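Local coordinates for proteasome assembly chaperone family protein (Pyrococcus furiosus, PDB 3VR0), which activates the archaeal proteasome, although it is a homologue of proteasome assembly factors, at the interface of chains A and B. Residues are numbered along the deposited sequence; one frame, centred on the assembly and turned at random. Chains: chain A/B, Putative uncharacterized protein.

The interface of chains A and B. Residues chain A 73-74, 84; chain B 120, 194-195, 198-199.
At the ring of B:Phe120, CE1 meets methyl CD2 of A:Leu84 at 3.9 Å, while the methyl CD1 of B:Leu195, from the ring's own chain, caps one face over its centre, 4.0 Å above the plane. The ring belongs to helix 116-130 of chain B, in a PAC2-family protein, the family of proteasome assembly chaperones. The side chains of A:Leu84 and B:Phe120 run past each other in opposite directions, whereas that of B:Leu195 crosses A:Leu84 at roughly a right angle. The two leucines touch methyl to methyl, CD2 of A:Leu84 lying 3.7 Å from CD2 of B:Leu195, and the latter methyl also reaches the backbone of A:Gln73. With CG anti to its carbonyl carbon (chi1 -72°), A:Leu84 extends from the end of strand 82-84 onto helix 192-202 of chain B. There its branches divide the work: CD2 points to methyl CD2 of B:Leu195 and to the CE1 side of the B:Phe120 ring, and CD1 rests against the carbonyl of B:Gly198, with B:Ile199 just beyond. CG itself lies 3.6 Å from the carbonyl carbon of B:Gly198. Cutting this side chain back to an alanine would probably take from CD2 of B:Leu195 and CE1 of B:Phe120 the methyl they meet from chain A, and open a gap over the carbonyl of B:Gly198. Alongside, A:Val74 of strand 73-76 straddles the glycine-bearing surface of the same helix, its CG2 3.6 Å from CA of B:Gly194 and its CG1 at the same distance from CA of B:Gly198. Having no side chains, the two glycines let the valine come right up to the helix backbone. Water 1 adds a polar link, accepting a nearly straight hydrogen bond from the backbone N of A:Leu84 (3.0 Å, 173° at the hydrogen) and lying 2.9 Å from the carbonyl O of B:Gly198. The two chains, copies of one protein, pair in the deposited assembly without exact two-fold symmetry, and the structure alone does not show that this pairing forms in solution or takes part in activation.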
# COMPACT_ATOMS: atom_id res chain seq x y z
N GLN A 73 7.43 -5.38 -13.61
CA GLN A 73 7.49 -5.92 -14.94
C GLN A 73 8.89 -5.72 -15.50
O GLN A 73 9.68 -4.89 -14.98
CB GLN A 73 6.45 -5.22 -15.80
CG GLN A 73 6.79 -3.74 -16.12
CD GLN A 73 5.60 -3.01 -16.75
OE1 GLN A 73 4.48 -3.51 -16.78
NE2 GLN A 73 5.84 -1.83 -17.25
N VAL A 74 9.25 -6.51 -16.51
CA VAL A 74 10.38 -6.12 -17.39
C VAL A 74 9.83 -5.55 -18.68
O VAL A 74 8.69 -5.81 -19.02
CB VAL A 74 11.29 -7.30 -17.75
CG1 VAL A 74 12.05 -7.76 -16.53
CG2 VAL A 74 10.49 -8.45 -18.41
N LEU A 84 14.57 -4.91 -16.51
CA LEU A 84 13.81 -4.16 -15.49
C LEU A 84 13.58 -2.75 -15.96
O LEU A 84 14.39 -2.23 -16.73
CB LEU A 84 14.60 -4.10 -14.16
CG LEU A 84 14.65 -5.46 -13.42
CD1 LEU A 84 15.50 -5.36 -12.13
CD2 LEU A 84 13.27 -5.92 -13.12
N PHE B 120 8.97 -8.10 -6.15
CA PHE B 120 10.41 -8.03 -6.14
C PHE B 120 10.96 -8.87 -5.01
O PHE B 120 11.93 -9.58 -5.17
CB PHE B 120 10.90 -6.56 -6.02
CG PHE B 120 10.87 -5.82 -7.36
CD1 PHE B 120 11.99 -5.87 -8.23
CD2 PHE B 120 9.74 -5.11 -7.75
CE1 PHE B 120 11.97 -5.24 -9.48
CE2 PHE B 120 9.71 -4.47 -8.99
CZ PHE B 120 10.83 -4.55 -9.88
N GLY B 194 8.69 -12.23 -15.93
CA GLY B 194 9.68 -11.21 -16.28
C GLY B 194 10.70 -10.93 -15.22
O GLY B 194 11.93 -10.88 -15.51
N LEU B 195 10.22 -10.75 -13.99
CA LEU B 195 11.10 -10.31 -12.91
C LEU B 195 12.17 -11.31 -12.61
O LEU B 195 13.30 -10.93 -12.27
CB LEU B 195 10.27 -10.04 -11.62
CG LEU B 195 9.44 -8.76 -11.48
CD1 LEU B 195 9.07 -8.48 -9.99
CD2 LEU B 195 10.11 -7.56 -12.05
N GLY B 198 14.66 -10.26 -15.22
CA GLY B 198 15.17 -8.89 -15.01
C GLY B 198 16.00 -8.77 -13.75
O GLY B 198 17.05 -8.15 -13.76
N ILE B 199 15.55 -9.37 -12.65
CA ILE B 199 16.37 -9.33 -11.42
C ILE B 199 17.57 -10.27 -11.56
O ILE B 199 18.68 -9.93 -11.15
CB ILE B 199 15.53 -9.75 -10.15
CG1 ILE B 199 14.36 -8.80 -9.94
CG2 ILE B 199 16.43 -9.83 -8.88
CD1 ILE B 199 13.30 -9.27 -8.84
O HOH W 1 17.19 -6.06 -15.74